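Local atomic coordinates of YqgE/AlgH family protein (Corynebacterium diphtheriae, PDB entry 2HRX), a protein that is of unknown function but belongs to the UPF0301 (AlgH/YqgE) family and has a fold rich in beta strands. Residues D4-A9 with A23-E28; V58-V63 with Q75-G80; N8-N13 with D154-P159. All coordinates share one frame; numbering follows the deposited sequence.

Interaction 1 (D4-A9 with A23-E28)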
loop_
_atom_site.group_PDB
_atom_site.type_symbol
_atom_site.label_atom_id
_atom_site.label_comp_id
_atom_site.label_asym_id
_atom_site.label_seq_id
_atom_site.Cartn_x
_atom_site.Cartn_y
_atom_site.Cartn_z
ATOM N N ASP A 4 0.720 -3.159 27.437
ATOM C CA ASP A 4 1.879 -3.025 26.568
ATOM C C ASP A 4 1.438 -2.244 25.334
ATOM O O ASP A 4 0.316 -1.731 25.282
ATOM C CB ASP A 4 2.344 -4.430 26.168
ATOM C CG ASP A 4 3.759 -4.457 25.627
ATOM O OD1 ASP A 4 4.272 -5.571 25.394
ATOM O OD2 ASP A 4 4.354 -3.377 25.437
ATOM N N ARG A 5 2.324 -2.140 24.352
ATOM C CA ARG A 5 1.984 -1.457 23.115
ATOM C C ARG A 5 0.878 -2.291 22.478
ATOM O O ARG A 5 0.926 -3.521 22.511
ATOM C CB ARG A 5 3.211 -1.389 22.205
ATOM C CG ARG A 5 4.294 -0.453 22.732
ATOM C CD ARG A 5 4.022 0.983 22.313
ATOM N NE ARG A 5 4.578 1.259 20.990
ATOM C CZ ARG A 5 3.935 1.896 20.020
ATOM N NH1 ARG A 5 2.701 2.327 20.214
ATOM N NH2 ARG A 5 4.526 2.096 18.849
ATOM N N LEU A 6 -0.121 -1.617 21.920
ATOM C CA LEU A 6 -1.267 -2.277 21.294
ATOM C C LEU A 6 -0.920 -3.518 20.461
ATOM O O LEU A 6 -1.432 -4.612 20.709
ATOM C CB LEU A 6 -2.006 -1.282 20.400
ATOM C CG LEU A 6 -3.537 -1.295 20.345
ATOM C CD1 LEU A 6 -3.960 -0.719 19.003
ATOM C CD2 LEU A 6 -4.093 -2.705 20.514
ATOM N N PHE A 7 -0.050 -3.343 19.471
ATOM C CA PHE A 7 0.331 -4.440 18.589
ATOM C C PHE A 7 1.046 -5.634 19.223
ATOM O O PHE A 7 1.012 -6.733 18.665
ATOM C CB PHE A 7 1.157 -3.894 17.415
ATOM C CG PHE A 7 0.412 -2.883 16.575
ATOM C CD1 PHE A 7 -0.986 -2.859 16.564
ATOM C CD2 PHE A 7 1.100 -1.979 15.769
ATOM C CE1 PHE A 7 -1.685 -1.948 15.760
ATOM C CE2 PHE A 7 0.408 -1.067 14.960
ATOM C CZ PHE A 7 -0.982 -1.053 14.958
ATOM N N ASN A 8 1.687 -5.438 20.373
ATOM C CA ASN A 8 2.382 -6.546 21.026
ATOM C C ASN A 8 1.420 -7.537 21.659
ATOM O O ASN A 8 1.834 -8.576 22.173
ATOM C CB ASN A 8 3.354 -6.038 22.088
ATOM C CG ASN A 8 4.523 -5.310 21.486
ATOM O OD1 ASN A 8 4.914 -5.584 20.354
ATOM N ND2 ASN A 8 5.100 -4.385 22.241
ATOM N N ALA A 9 0.134 -7.209 21.625
ATOM C CA ALA A 9 -0.894 -8.081 22.176
ATOM C C ALA A 9 -1.511 -8.860 21.021
ATOM O O ALA A 9 -2.383 -9.710 21.216
ATOM C CB ALA A 9 -1.957 -7.251 22.876
ATOM N N ALA A 23 0.348 1.572 10.722
ATOM C CA ALA A 23 0.979 2.406 11.738
ATOM C C ALA A 23 0.259 2.320 13.075
ATOM O O ALA A 23 -0.975 2.283 13.131
ATOM C CB ALA A 23 1.027 3.865 11.266
ATOM N N ALA A 24 1.033 2.285 14.156
ATOM C CA ALA A 24 0.453 2.226 15.491
ATOM C C ALA A 24 -0.268 3.545 15.731
ATOM O O ALA A 24 0.131 4.582 15.197
ATOM C CB ALA A 24 1.548 2.028 16.535
ATOM N N PRO A 25 -1.347 3.522 16.530
ATOM C CA PRO A 25 -2.101 4.749 16.815
ATOM C C PRO A 25 -1.226 5.889 17.357
ATOM O O PRO A 25 -1.421 7.054 17.008
ATOM C CB PRO A 25 -3.139 4.284 17.838
ATOM C CG PRO A 25 -3.397 2.867 17.434
ATOM C CD PRO A 25 -1.989 2.353 17.157
ATOM N N SER A 26 -0.253 5.547 18.195
ATOM C CA SER A 26 0.624 6.551 18.791
ATOM C C SER A 26 1.722 7.115 17.886
ATOM O O SER A 26 2.373 8.090 18.250
ATOM C CB SER A 26 1.247 6.006 20.083
ATOM O OG SER A 26 2.051 4.869 19.838
HETATM N N MSE A 27 1.934 6.523 16.713
HETATM C CA MSE A 27 2.964 7.033 15.803
HETATM C C MSE A 27 2.539 8.441 15.393
HETATM O O MSE A 27 1.446 8.623 14.858
HETATM C CB MSE A 27 3.088 6.141 14.565
HETATM C CG MSE A 27 4.342 6.423 13.735
HETATM SE SE MSE A 27 4.547 5.241 12.224
HETATM C CE MSE A 27 5.086 3.656 13.156
ATOM N N GLU A 28 3.403 9.428 15.631
ATOM C CA GLU A 28 3.067 10.823 15.335
ATOM C C GLU A 28 3.763 11.503 14.155
ATOM O O GLU A 28 3.364 12.598 13.751
ATOM C CB GLU A 28 3.299 11.679 16.583
ATOM C CG GLU A 28 2.483 11.267 17.803
ATOM C CD GLU A 28 2.778 12.137 19.014
ATOM O OE1 GLU A 28 2.142 11.933 20.070
ATOM O OE2 GLU A 28 3.650 13.027 18.905
#
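The ring of Phe7 drives its far end against the backbone of Ala24, with CE2 3.3 Å from Ala24 CA and 3.7 Å from the Ala24 methyl CB. At the edge of the same ring, near its plane, lies the carbonyl oxygen of Ala23, 3.8 Å from CZ, where the weakly positive ring hydrogens suit an oxygen. A small residue at Ala24 lets the broad phenyl come this close to the main chain. Beside it, Leu6 CD1 meets Pro25 CG at 4.0 Å, the two side chains crossing at about a right angle, and the rigid proline ring also brings its CD near Phe7 CZ. Arg5 works on the outer flank: its chain bends at chi2 (-85°) and chi3 (-86°), which carries the guanidinium past the Ala24 methyl and brings NH1 to 2.7 Å from Ser26 OG.

Behind these side chains, both backbones are turned tightly. Residues 6-9 form a short 3-10 segment, and the residue before it, Arg5, has its backbone N held by Asp4 OD2 at 2.6 Å, approached from above the carboxylate plane. Opposite, Ala24 to Met27 make a type I beta turn closed by Met27 N to Ala24 O at 3.1 Å; Pro25 suits its second position, where phi must be near -60°. The contact thus sets the N-terminal loop on the turn that follows strand 19-23. Trp174 of helix 173-179 donates to the Ala23 carbonyl, Leu185 and Tyr188 of the C-terminal loop touch Leu6, and strand 155-159 runs alongside, with Trp155 against Ala23.

Interaction 2 (V58-V63 with Q75-G80)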
loop_
_atom_site.group_PDB
_atom_site.type_symbol
_atom_site.label_atom_id
_atom_site.label_comp_id
_atom_site.label_asym_id
_atom_site.label_seq_id
_atom_site.Cartn_x
_atom_site.Cartn_y
_atom_site.Cartn_z
ATOM N N VAL A 58 -2.312 16.279 -6.624
ATOM C CA VAL A 58 -1.866 16.237 -8.011
ATOM C C VAL A 58 -2.686 15.227 -8.806
ATOM O O VAL A 58 -2.764 14.054 -8.437
ATOM C CB VAL A 58 -0.371 15.844 -8.112
ATOM C CG1 VAL A 58 0.090 15.899 -9.562
ATOM C CG2 VAL A 58 0.466 16.773 -7.257
ATOM N N ALA A 59 -3.298 15.688 -9.895
ATOM C CA ALA A 59 -4.107 14.818 -10.742
ATOM C C ALA A 59 -3.212 14.007 -11.665
ATOM O O ALA A 59 -2.230 14.524 -12.194
ATOM C CB ALA A 59 -5.086 15.654 -11.574
ATOM N N VAL A 60 -3.553 12.737 -11.865
ATOM C CA VAL A 60 -2.767 11.879 -12.742
ATOM C C VAL A 60 -2.653 12.506 -14.125
ATOM O O VAL A 60 -1.601 12.452 -14.762
ATOM C CB VAL A 60 -3.410 10.483 -12.892
ATOM C CG1 VAL A 60 -2.603 9.644 -13.881
ATOM C CG2 VAL A 60 -3.465 9.791 -11.536
ATOM N N PHE A 61 -3.749 13.107 -14.578
ATOM C CA PHE A 61 -3.802 13.735 -15.892
ATOM C C PHE A 61 -2.680 14.743 -16.125
ATOM O O PHE A 61 -2.202 14.901 -17.245
ATOM C CB PHE A 61 -5.145 14.443 -16.074
ATOM C CG PHE A 61 -5.371 14.960 -17.461
ATOM C CD1 PHE A 61 -5.842 14.114 -18.467
ATOM C CD2 PHE A 61 -5.106 16.292 -17.774
ATOM C CE1 PHE A 61 -6.047 14.588 -19.768
ATOM C CE2 PHE A 61 -5.308 16.774 -19.073
ATOM C CZ PHE A 61 -5.779 15.920 -20.066
ATOM N N ASN A 62 -2.266 15.428 -15.069
ATOM C CA ASN A 62 -1.213 16.426 -15.202
ATOM C C ASN A 62 0.205 15.870 -15.176
ATOM O O ASN A 62 1.163 16.621 -15.351
ATOM C CB ASN A 62 -1.377 17.495 -14.123
ATOM C CG ASN A 62 -2.677 18.257 -14.265
ATOM O OD1 ASN A 62 -2.960 18.825 -15.318
ATOM N ND2 ASN A 62 -3.476 18.270 -13.209
ATOM N N VAL A 63 0.340 14.560 -14.965
ATOM C CA VAL A 63 1.656 13.921 -14.929
ATOM C C VAL A 63 1.783 12.899 -16.063
ATOM O O VAL A 63 2.617 13.055 -16.956
ATOM C CB VAL A 63 1.900 13.209 -13.585
ATOM C CG1 VAL A 63 3.324 12.657 -13.545
ATOM C CG2 VAL A 63 1.672 14.172 -12.433
ATOM N N GLN A 75 -8.750 9.797 -9.442
ATOM C CA GLN A 75 -7.620 9.740 -10.364
ATOM C C GLN A 75 -6.540 10.760 -10.026
ATOM O O GLN A 75 -6.195 11.621 -10.836
ATOM C CB GLN A 75 -8.119 9.926 -11.801
ATOM C CG GLN A 75 -9.118 8.850 -12.204
ATOM C CD GLN A 75 -9.700 9.066 -13.580
ATOM O OE1 GLN A 75 -10.233 10.135 -13.878
ATOM N NE2 GLN A 75 -9.616 8.046 -14.428
ATOM N N ALA A 76 -6.006 10.644 -8.814
ATOM C CA ALA A 76 -4.955 11.531 -8.334
ATOM C C ALA A 76 -3.785 10.692 -7.838
ATOM O O ALA A 76 -3.957 9.529 -7.488
ATOM C CB ALA A 76 -5.478 12.385 -7.197
ATOM N N LEU A 77 -2.594 11.276 -7.818
ATOM C CA LEU A 77 -1.430 10.555 -7.317
ATOM C C LEU A 77 -1.560 10.467 -5.808
ATOM O O LEU A 77 -1.995 11.419 -5.163
ATOM C CB LEU A 77 -0.137 11.297 -7.659
ATOM C CG LEU A 77 0.675 10.901 -8.897
ATOM C CD1 LEU A 77 -0.219 10.664 -10.092
ATOM C CD2 LEU A 77 1.675 12.006 -9.185
ATOM N N TYR A 78 -1.206 9.317 -5.249
ATOM C CA TYR A 78 -1.236 9.134 -3.810
ATOM C C TYR A 78 0.217 9.251 -3.351
ATOM O O TYR A 78 1.130 8.918 -4.101
ATOM C CB TYR A 78 -1.809 7.762 -3.454
ATOM C CG TYR A 78 -3.318 7.745 -3.403
ATOM C CD1 TYR A 78 -4.076 8.092 -4.517
ATOM C CD2 TYR A 78 -3.989 7.426 -2.228
ATOM C CE1 TYR A 78 -5.481 8.129 -4.456
ATOM C CE2 TYR A 78 -5.387 7.457 -2.159
ATOM C CZ TYR A 78 -6.122 7.812 -3.280
ATOM O OH TYR A 78 -7.499 7.856 -3.216
ATOM N N ILE A 79 0.433 9.755 -2.141
ATOM C CA ILE A 79 1.788 9.908 -1.617
ATOM C C ILE A 79 2.231 8.571 -1.035
ATOM O O ILE A 79 1.804 8.183 0.053
ATOM C CB ILE A 79 1.833 10.999 -0.517
ATOM C CG1 ILE A 79 1.281 12.311 -1.079
ATOM C CG2 ILE A 79 3.266 11.199 -0.021
ATOM C CD1 ILE A 79 1.195 13.439 -0.055
ATOM N N GLY A 80 3.089 7.870 -1.768
ATOM C CA GLY A 80 3.562 6.570 -1.319
ATOM C C GLY A 80 4.567 6.608 -0.184
ATOM O O GLY A 80 4.646 5.669 0.606
HETATM O O HOH W 1 -6.432 12.787 -13.440
#
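Two backbone hydrogen bonds join the two segments: Leu77 N gives its hydrogen to Val58 O at 2.9 Å, and Val60 N gives its own to Gln75 O at 3.0 Å. Both are nearly straight, with N-H...O angles of 163° and 168°. They flank Ala59 and Ala76, an antiparallel non-hydrogen-bonded pair whose CA atoms are 4.2 Å apart and whose side chains diverge. Gln75 O has a further partner in a water that donates to it while accepting from Phe61 N, so the water links the Gln75 carbonyl to the next N-H along, that of Phe61.

Leu77 is the centre of the packing. Its branches divide the work: CD1 lies 3.7 Å from Val60 CG2, while CD2 meets Val63 CG2 at 3.9 Å. With CG1 of Val60 anti to the backbone N (chi1 177°), CG2 is left facing Gln75 and Leu77. Val58 adds a looser touch at the CD2 end. Beyond, Leu134 touches Val60 and Ala136 touches Leu77, both from strand 129-141.

Backbone bonds thus fix the register of this short ladder, whereas branched aliphatic side chains, with no polar group to satisfy, pack beside the neighbouring strand 129-141 of the same sheet.

Interaction 3 (N8-N13 with D154-P159)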
loop_
_atom_site.group_PDB
_atom_site.type_symbol
_atom_site.label_atom_id
_atom_site.label_comp_id
_atom_site.label_asym_id
_atom_site.label_seq_id
_atom_site.Cartn_x
_atom_site.Cartn_y
_atom_site.Cartn_z
ATOM N N ASN A 8 1.687 -5.438 20.373
ATOM C CA ASN A 8 2.382 -6.546 21.026
ATOM C C ASN A 8 1.420 -7.537 21.659
ATOM O O ASN A 8 1.834 -8.576 22.173
ATOM C CB ASN A 8 3.354 -6.038 22.088
ATOM C CG ASN A 8 4.523 -5.310 21.486
ATOM O OD1 ASN A 8 4.914 -5.584 20.354
ATOM N ND2 ASN A 8 5.100 -4.385 22.241
ATOM N N ALA A 9 0.134 -7.209 21.625
ATOM C CA ALA A 9 -0.894 -8.081 22.176
ATOM C C ALA A 9 -1.511 -8.860 21.021
ATOM O O ALA A 9 -2.383 -9.710 21.216
ATOM C CB ALA A 9 -1.957 -7.251 22.876
HETATM N N MSE A 10 -1.041 -8.562 19.814
HETATM C CA MSE A 10 -1.538 -9.209 18.606
HETATM C C MSE A 10 -0.540 -10.228 18.071
HETATM O O MSE A 10 0.585 -10.332 18.556
HETATM C CB MSE A 10 -1.806 -8.160 17.525
HETATM C CG MSE A 10 -2.726 -7.030 17.952
HETATM SE SE MSE A 10 -4.474 -7.656 18.478
HETATM C CE MSE A 10 -4.318 -7.435 20.389
ATOM N N GLU A 11 -0.965 -10.974 17.059
ATOM C CA GLU A 11 -0.113 -11.976 16.440
ATOM C C GLU A 11 0.877 -11.247 15.533
ATOM O O GLU A 11 0.616 -10.125 15.096
ATOM C CB GLU A 11 -0.955 -12.943 15.607
ATOM C CG GLU A 11 -0.517 -14.393 15.707
ATOM C CD GLU A 11 -0.764 -14.977 17.086
ATOM O OE1 GLU A 11 -0.111 -14.535 18.054
ATOM O OE2 GLU A 11 -1.624 -15.875 17.200
ATOM N N ARG A 12 2.011 -11.881 15.261
ATOM C CA ARG A 12 3.021 -11.283 14.399
ATOM C C ARG A 12 3.102 -12.001 13.057
ATOM O O ARG A 12 3.768 -13.028 12.927
ATOM C CB ARG A 12 4.388 -11.303 15.089
ATOM C CG ARG A 12 4.664 -10.068 15.935
ATOM C CD ARG A 12 5.169 -10.436 17.316
ATOM N NE ARG A 12 5.453 -9.257 18.131
ATOM C CZ ARG A 12 6.512 -8.471 17.972
ATOM N NH1 ARG A 12 7.399 -8.736 17.023
ATOM N NH2 ARG A 12 6.690 -7.426 18.771
ATOM N N ASN A 13 2.404 -11.455 12.066
ATOM C CA ASN A 13 2.393 -12.014 10.719
ATOM C C ASN A 13 3.704 -11.600 10.043
ATOM O O ASN A 13 4.169 -10.472 10.220
ATOM C CB ASN A 13 1.191 -11.463 9.944
ATOM C CG ASN A 13 -0.142 -11.868 10.559
ATOM O OD1 ASN A 13 -1.116 -11.105 10.529
ATOM N ND2 ASN A 13 -0.199 -13.078 11.104
ATOM N N ASP A 154 5.655 -0.522 16.514
ATOM C CA ASP A 154 5.336 0.503 15.518
ATOM C C ASP A 154 4.382 0.044 14.422
ATOM O O ASP A 154 3.607 0.845 13.897
ATOM C CB ASP A 154 6.605 0.993 14.805
ATOM C CG ASP A 154 7.557 1.735 15.718
ATOM O OD1 ASP A 154 7.209 1.992 16.890
ATOM O OD2 ASP A 154 8.665 2.065 15.243
ATOM N N TRP A 155 4.446 -1.235 14.065
ATOM C CA TRP A 155 3.627 -1.732 12.971
ATOM C C TRP A 155 2.895 -3.039 13.190
ATOM O O TRP A 155 3.400 -3.950 13.846
ATOM C CB TRP A 155 4.495 -1.926 11.720
ATOM C CG TRP A 155 5.397 -0.763 11.365
ATOM C CD1 TRP A 155 6.731 -0.647 11.633
ATOM C CD2 TRP A 155 5.033 0.407 10.626
ATOM N NE1 TRP A 155 7.223 0.519 11.097
ATOM C CE2 TRP A 155 6.201 1.187 10.472
ATOM C CE3 TRP A 155 3.830 0.872 10.073
ATOM C CZ2 TRP A 155 6.201 2.408 9.784
ATOM C CZ3 TRP A 155 3.829 2.087 9.388
ATOM C CH2 TRP A 155 5.009 2.839 9.251
ATOM N N PHE A 156 1.706 -3.132 12.611
ATOM C CA PHE A 156 0.950 -4.369 12.673
ATOM C C PHE A 156 0.913 -4.896 11.245
ATOM O O PHE A 156 0.417 -4.218 10.342
ATOM C CB PHE A 156 -0.477 -4.152 13.158
ATOM C CG PHE A 156 -1.273 -5.417 13.191
ATOM C CD1 PHE A 156 -0.967 -6.416 14.113
ATOM C CD2 PHE A 156 -2.280 -5.646 12.256
ATOM C CE1 PHE A 156 -1.655 -7.632 14.103
ATOM C CE2 PHE A 156 -2.974 -6.862 12.239
ATOM C CZ PHE A 156 -2.657 -7.852 13.166
ATOM N N VAL A 157 1.439 -6.098 11.042
ATOM C CA VAL A 157 1.473 -6.701 9.716
ATOM C C VAL A 157 0.176 -7.444 9.442
ATOM O O VAL A 157 -0.217 -8.332 10.208
ATOM C CB VAL A 157 2.667 -7.688 9.582
ATOM C CG1 VAL A 157 2.727 -8.257 8.165
ATOM C CG2 VAL A 157 3.980 -6.974 9.916
ATOM N N ALA A 158 -0.489 -7.081 8.352
ATOM C CA ALA A 158 -1.740 -7.726 7.986
ATOM C C ALA A 158 -1.848 -7.818 6.474
ATOM O O ALA A 158 -1.233 -7.032 5.749
ATOM C CB ALA A 158 -2.921 -6.943 8.543
ATOM N N PRO A 159 -2.634 -8.781 5.973
ATOM C CA PRO A 159 -2.768 -8.903 4.522
ATOM C C PRO A 159 -3.543 -7.734 3.934
ATOM O O PRO A 159 -4.408 -7.159 4.590
ATOM C CB PRO A 159 -3.500 -10.231 4.352
ATOM C CG PRO A 159 -4.360 -10.293 5.569
ATOM C CD PRO A 159 -3.415 -9.822 6.666
HETATM O O HOH W 2 1.034 -8.955 12.606
#
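Met10 and Phe156 head a mixed apolar and water-mediated contact, in which the N-terminal loop ahead of strand 19-23 lies along strand 155-159. That strand pairs on its other side with 19-23, through backbone bonds of Phe156 to Val22 and Ala158 to Val20, so the loop covers a member of the main sheet. The touching begins at Met10, a selenomethionine, whose CB comes 3.5 Å from Phe156 CE1, the two side chains crossing at about a right angle. Phe156 reaches it because its CG stands anti to the backbone N (chi1 178°), extending the ring toward the loop. The same CE1 also lies 3.5 Å from Glu11 O. The rest of Met10 bends away at chi2 and chi3 toward Pro184, while Gln181 touches Phe156.

Further along, Asn13 sits over Val157. The backbone O of Asn13 lies 3.2 Å from Val157 CB and close to both of its methyls, a snug fit for a beta-branched side chain directed at the loop. Between the two backbones a water does the polar work: it donates to Glu11 O at 2.8 Å and to Val157 O at 2.8 Å, and accepts from Asn13 N at 2.9 Å. Within the loop, Arg12 NH2 bonds Asn8 OD1 at 3.0 Å from above the amide plane, tying the chain across the bend.

With three backbone polar groups satisfied by one water, the loop can follow the strand without matching its hydrogen-bonding pattern; Phe156 packs on the Met10 CB, while Val157 is covered mainly by the Asn13 backbone carbonyl.

In the fold
Interactions 1 and 3 form one neighbourhood, their centres about 9 Å apart: both begin in the N-terminal loop and share Asn8 and Ala9. They are joined directly, since Ala24 N lies 3.0 Å from Asp154 O in a probable hydrogen bond and the Phe7 ring packs on the backbone of Trp155. Interaction 2 stands about 30 Å away between centres, on the opposite side of the chain's centre, though it and interaction 3 reach the same sheet. All three are partly buried, mixing buried and exposed residues. Their chemistry follows their place: strand residues pair by direct backbone bonds in interaction 2, a water mediates between loop and strand in interaction 3, and side-chain packing dominates between the loops of interaction 1.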